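Local coordinates for protein ATP-dependent Clp protease proteolytic subunit (Listeria monocytogenes, PDB 4JCR) that probably cleaves peptide bonds in proteins as the serine-protease chamber of an ATP-dependent degradation machine, built from two heptameric rings stacked back to back, at residues R112-Q117 with D163-L168; V24-E29 with I55-Q60. The protein carries 1 engineered substitution. All coordinates share one frame; numbering follows the deposited sequence.

Overall arrangement
The two contacts follow one another along the chain, neither nested nor crossed. From the N terminus, strand 23-27 leads through helix 32-48 to strand 53-59, and contact 2 closes this beta-alpha-beta unit at one edge of the parallel sheet. Contact 1 opens much later, at strand 111-115, and closes after 45 residues that include the long helix 129-151; there strand 166-168 pairs antiparallel in the small mixed sheet. The centres of contact 1 and contact 2 are about 17 Å apart. Trp-88, in strand 88-90, meets side chains of both contacts, and a second subunit touches both, so the two sheets of the Clp protease fold share a subunit boundary.

Contact 1: residues R112-Q117 with D163-L168; sequences RYMIHQ and DRDFWL. Engineered in segment 163-168: Asp-165 (natural residue Asn).
The carbonyl O of Tyr-113 takes a nearly straight hydrogen bond from Leu-168 N (2.7 Å, 177° at the hydrogen) and a CA-H contact from Trp-167 CA at 3.3 Å. Tyr-113 N returns the bond to Leu-168 O, making this a hydrogen-bonded antiparallel pair. One step on, in the non-hydrogen-bonded pair Met-114/Trp-167, the indole is sandwiched. Met-114 CB sits over its six-membered ring, 3.6 Å from the centroid; CG lies anti to the backbone N (chi1 -164°) and the chain then bends, carrying SD above the five-membered ring as a Met-aromatic contact. On the opposite face the Arg-112 guanidinium lies flat, planes 18° apart, in a cation-pi stack with CZ 4.0 Å from the six-membered centroid. Its NH2 and NH1 form salt bridges to Glu-135 and Glu-65 of a second subunit. At the predicted active-site His-116, ND1 makes a weak hydrogen bond to OD2 of the engineered Asp-165 (3.1 Å), while Met-114 CE rests against one ring face. His-116 NE2 is hydrogen-bonded to Ser-91, the predicted nucleophile. The polar chain Ser-91, His-116, Asp-165 is consistent with an assembled catalytic triad in this variant, carried where the strands of the small sheet end.

Contact 2: residues V24-E29 with I55-Q60; sequences VLIYGE and IFINSQ
Tyr-27 and Phe-56 lie side by side on adjacent strands of a beta-alpha-beta unit, in which strand 23-27, helix 32-48 and strand 53-59 build one edge of the parallel sheet of the ClpP fold. The backbones are laced by four hydrogen bonds in parallel register, from Phe-56 N to Val-24 O at one end to Gly-28 N to Asn-58 O at the other. On the face that carries Leu-25, Tyr-27, Phe-56 and Asn-58, the CB of Phe-56 receives two neighbours: CD2 of Leu-25 at 3.7 Å and CE2 of Tyr-27 at 4.0 Å. The Phe-56 ring turns away from segment 24-29 to an edge-to-face meeting with Phe-76 of a second subunit. Tyr-27 has CG beside its own backbone N (chi1 -72°), which lays the ring across the neighbouring strand: Asn-58 CB stands over one face, 4.2 Å from the centroid, and Phe-56 O lies in plane at the edge. The phenol OH is hydrogen-bonded to Ser-39 of the second subunit.

Aliphatic groups fill the opposite face, against helices 32-48 and 64-76. Ile-26 CD1 reaches back past its own partner Ile-57, two residues along the neighbouring strand, to Ile-55 CG2 at 3.7 Å, while Leu-34, Val-38 and Ile-70 pack on Ile-26 and Ile-74 on Ile-55. Val-24 CB meets Ile-55 CG1 more loosely, at 4.1 Å.

Beyond the last rung, Gln-60 bends sharply at chi2 (-90°), bringing OE1 to 3.6 Å from Gly-28 C; that oxygen accepts a hydrogen bond from Gln-32 NE2 of the second subunit. Ser-59 OG, which is also hydrogen-bonded to Gly-61 N, donates to Gly-28 O across 2.7 Å, arriving 25° out of the carbonyl plane.

Contact 1: residues R112-Q117 with D163-L168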
# COMPACT_ATOMS: atom_id res chain seq x y z
N ARG A 112 22.32 -28.03 14.37
CA ARG A 112 22.74 -28.41 13.03
C ARG A 112 23.62 -27.34 12.41
O ARG A 112 23.53 -26.16 12.76
CB ARG A 112 21.54 -28.76 12.13
CG ARG A 112 20.40 -27.75 12.13
CD ARG A 112 19.39 -28.09 11.05
NE ARG A 112 18.35 -27.07 10.91
CZ ARG A 112 17.65 -26.87 9.80
NH1 ARG A 112 16.72 -25.92 9.77
NH2 ARG A 112 17.86 -27.60 8.72
N TYR A 113 24.50 -27.76 11.51
CA TYR A 113 25.51 -26.89 10.92
C TYR A 113 25.35 -26.89 9.41
O TYR A 113 24.90 -27.87 8.82
CB TYR A 113 26.91 -27.37 11.31
CG TYR A 113 27.23 -27.15 12.77
CD1 TYR A 113 28.04 -26.10 13.17
CD2 TYR A 113 26.71 -27.99 13.75
CE1 TYR A 113 28.33 -25.88 14.50
CE2 TYR A 113 26.99 -27.79 15.09
CZ TYR A 113 27.80 -26.73 15.46
OH TYR A 113 28.10 -26.50 16.78
N MET A 114 25.71 -25.77 8.78
CA MET A 114 25.65 -25.69 7.32
C MET A 114 26.78 -24.85 6.74
O MET A 114 27.03 -23.73 7.19
CB MET A 114 24.31 -25.15 6.84
CG MET A 114 24.05 -25.39 5.35
SD MET A 114 23.30 -24.01 4.48
CE MET A 114 24.47 -22.70 4.84
N ILE A 115 27.45 -25.42 5.75
CA ILE A 115 28.38 -24.67 4.92
C ILE A 115 27.81 -24.61 3.50
O ILE A 115 27.16 -25.56 3.05
CB ILE A 115 29.80 -25.27 4.94
CG1 ILE A 115 29.78 -26.77 4.59
CG2 ILE A 115 30.45 -25.04 6.30
CD1 ILE A 115 31.16 -27.39 4.41
N HIS A 116 28.03 -23.49 2.82
CA HIS A 116 27.58 -23.32 1.44
C HIS A 116 28.30 -22.19 0.78
O HIS A 116 29.03 -21.44 1.44
CB HIS A 116 26.05 -23.15 1.38
CG HIS A 116 25.56 -21.75 1.70
ND1 HIS A 116 24.41 -21.26 1.21
CD2 HIS A 116 26.11 -20.73 2.49
CE1 HIS A 116 24.23 -20.00 1.65
NE2 HIS A 116 25.27 -19.68 2.43
N GLN A 117 28.12 -22.05 -0.53
CA GLN A 117 28.67 -20.92 -1.27
C GLN A 117 27.65 -19.78 -1.30
O GLN A 117 26.63 -19.88 -1.98
CB GLN A 117 29.10 -21.35 -2.68
CG GLN A 117 30.37 -22.18 -2.70
CD GLN A 117 30.73 -22.69 -4.09
OE1 GLN A 117 30.74 -21.94 -5.06
NE2 GLN A 117 31.05 -23.98 -4.17
N ASP A 163 29.04 -26.88 -2.82
CA ASP A 163 28.34 -26.65 -4.09
C ASP A 163 26.86 -26.34 -3.88
O ASP A 163 26.30 -25.46 -4.55
CB ASP A 163 28.50 -27.86 -5.02
CG ASP A 163 28.04 -27.56 -6.44
OD1 ASP A 163 28.58 -26.62 -7.06
OD2 ASP A 163 27.15 -28.28 -6.94
N ARG A 164 26.23 -27.05 -2.95
CA ARG A 164 24.87 -26.75 -2.52
C ARG A 164 24.79 -26.69 -0.99
O ARG A 164 25.80 -26.81 -0.31
CB ARG A 164 23.88 -27.77 -3.09
CG ARG A 164 23.48 -27.48 -4.53
CD ARG A 164 22.29 -28.32 -4.96
NE ARG A 164 21.78 -27.89 -6.27
CZ ARG A 164 22.18 -28.39 -7.43
NH1 ARG A 164 23.10 -29.35 -7.48
NH2 ARG A 164 21.66 -27.93 -8.56
N ASP A 165 23.58 -26.48 -0.47
CA ASP A 165 23.36 -26.41 0.97
C ASP A 165 23.72 -27.72 1.67
O ASP A 165 23.01 -28.72 1.58
CB ASP A 165 21.92 -25.98 1.29
CG ASP A 165 21.69 -24.48 1.12
OD1 ASP A 165 20.56 -24.03 1.41
OD2 ASP A 165 22.63 -23.76 0.72
N PHE A 166 24.86 -27.69 2.36
CA PHE A 166 25.44 -28.88 2.98
C PHE A 166 25.14 -28.90 4.49
O PHE A 166 25.97 -28.50 5.30
CB PHE A 166 26.95 -28.90 2.71
CG PHE A 166 27.61 -30.23 2.96
CD1 PHE A 166 27.29 -31.34 2.18
CD2 PHE A 166 28.58 -30.36 3.94
CE1 PHE A 166 27.90 -32.57 2.41
CE2 PHE A 166 29.20 -31.58 4.17
CZ PHE A 166 28.86 -32.68 3.41
N TRP A 167 23.94 -29.36 4.83
CA TRP A 167 23.50 -29.45 6.23
C TRP A 167 24.05 -30.65 6.92
O TRP A 167 23.90 -31.78 6.45
CB TRP A 167 21.98 -29.48 6.32
CG TRP A 167 21.30 -28.14 6.23
CD1 TRP A 167 20.56 -27.63 5.16
CD2 TRP A 167 21.25 -27.09 7.25
NE1 TRP A 167 20.08 -26.38 5.45
CE2 TRP A 167 20.46 -25.99 6.68
CE3 TRP A 167 21.77 -26.95 8.54
CZ2 TRP A 167 20.22 -24.82 7.38
CZ3 TRP A 167 21.52 -25.76 9.23
CH2 TRP A 167 20.76 -24.72 8.67
N LEU A 168 24.69 -30.42 8.07
CA LEU A 168 25.25 -31.49 8.88
C LEU A 168 24.59 -31.55 10.26
O LEU A 168 24.34 -30.51 10.88
CB LEU A 168 26.76 -31.30 9.05
CG LEU A 168 27.65 -31.35 7.80
CD1 LEU A 168 29.03 -30.80 8.10
CD2 LEU A 168 27.75 -32.76 7.25
O HOH W 1 25.93 -23.51 -1.92

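Contact 2: residues V24-E29 with I55-Q60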
# COMPACT_ATOMS: atom_id res chain seq x y z
N VAL A 24 29.58 -13.84 25.46
CA VAL A 24 28.99 -13.06 24.38
C VAL A 24 27.99 -13.96 23.65
O VAL A 24 28.31 -15.10 23.30
CB VAL A 24 30.06 -12.52 23.40
CG1 VAL A 24 29.43 -11.77 22.24
CG2 VAL A 24 31.05 -11.62 24.13
N LEU A 25 26.78 -13.45 23.44
CA LEU A 25 25.78 -14.17 22.67
C LEU A 25 25.69 -13.60 21.26
O LEU A 25 25.55 -12.39 21.08
CB LEU A 25 24.41 -14.13 23.36
CG LEU A 25 24.27 -14.60 24.81
CD1 LEU A 25 22.83 -14.47 25.27
CD2 LEU A 25 24.75 -16.03 25.00
N ILE A 26 25.80 -14.48 20.27
CA ILE A 26 25.57 -14.10 18.88
C ILE A 26 24.37 -14.90 18.38
O ILE A 26 24.50 -16.04 17.92
CB ILE A 26 26.80 -14.35 17.98
CG1 ILE A 26 28.03 -13.61 18.53
CG2 ILE A 26 26.51 -13.91 16.55
CD1 ILE A 26 29.29 -13.79 17.71
N TYR A 27 23.19 -14.29 18.50
CA TYR A 27 21.93 -14.92 18.13
C TYR A 27 21.27 -14.10 17.04
O TYR A 27 21.13 -12.88 17.17
CB TYR A 27 20.98 -14.98 19.34
CG TYR A 27 21.31 -15.97 20.45
CD1 TYR A 27 20.30 -16.46 21.27
CD2 TYR A 27 22.62 -16.40 20.69
CE1 TYR A 27 20.57 -17.34 22.30
CE2 TYR A 27 22.90 -17.29 21.72
CZ TYR A 27 21.88 -17.76 22.52
OH TYR A 27 22.14 -18.64 23.54
N GLY A 28 20.87 -14.76 15.96
CA GLY A 28 20.14 -14.10 14.88
C GLY A 28 20.99 -13.76 13.67
O GLY A 28 22.11 -14.27 13.53
N GLU A 29 20.46 -12.90 12.81
CA GLU A 29 21.09 -12.56 11.53
C GLU A 29 22.41 -11.81 11.73
O GLU A 29 22.48 -10.85 12.51
CB GLU A 29 20.12 -11.72 10.69
CG GLU A 29 20.65 -11.26 9.34
CD GLU A 29 19.73 -10.27 8.66
OE1 GLU A 29 20.12 -9.09 8.52
OE2 GLU A 29 18.60 -10.67 8.27
N ILE A 55 31.73 -17.66 23.62
CA ILE A 55 30.71 -17.17 22.69
C ILE A 55 29.71 -18.26 22.32
O ILE A 55 30.10 -19.31 21.81
CB ILE A 55 31.34 -16.58 21.40
CG1 ILE A 55 32.37 -15.50 21.74
CG2 ILE A 55 30.26 -16.02 20.48
CD1 ILE A 55 33.04 -14.87 20.53
N PHE A 56 28.44 -18.01 22.60
CA PHE A 56 27.35 -18.88 22.16
C PHE A 56 26.79 -18.37 20.84
O PHE A 56 26.42 -17.20 20.73
CB PHE A 56 26.24 -18.95 23.22
CG PHE A 56 26.65 -19.65 24.49
CD1 PHE A 56 27.30 -18.96 25.51
CD2 PHE A 56 26.37 -21.00 24.67
CE1 PHE A 56 27.67 -19.61 26.68
CE2 PHE A 56 26.73 -21.65 25.84
CZ PHE A 56 27.38 -20.95 26.85
N ILE A 57 26.72 -19.24 19.83
CA ILE A 57 26.29 -18.83 18.49
C ILE A 57 25.05 -19.60 18.03
O ILE A 57 25.06 -20.83 17.94
CB ILE A 57 27.43 -18.94 17.45
CG1 ILE A 57 28.68 -18.20 17.93
CG2 ILE A 57 26.99 -18.37 16.10
CD1 ILE A 57 29.95 -18.50 17.15
N ASN A 58 23.98 -18.85 17.77
CA ASN A 58 22.77 -19.36 17.11
C ASN A 58 22.49 -18.44 15.93
O ASN A 58 21.87 -17.39 16.09
CB ASN A 58 21.58 -19.40 18.08
CG ASN A 58 20.31 -19.99 17.46
OD1 ASN A 58 19.69 -20.88 18.03
ND2 ASN A 58 19.92 -19.48 16.30
N SER A 59 22.95 -18.83 14.75
CA SER A 59 22.86 -17.96 13.59
C SER A 59 22.67 -18.70 12.28
O SER A 59 23.39 -19.67 11.99
CB SER A 59 24.08 -17.04 13.51
OG SER A 59 23.89 -16.04 12.53
N GLN A 60 21.71 -18.22 11.50
CA GLN A 60 21.43 -18.71 10.15
C GLN A 60 22.39 -18.12 9.11
O GLN A 60 22.38 -18.52 7.94
CB GLN A 60 19.98 -18.37 9.76
CG GLN A 60 19.62 -16.88 9.83
CD GLN A 60 19.09 -16.42 11.18
OE1 GLN A 60 19.65 -16.73 12.23
NE2 GLN A 60 18.00 -15.66 11.15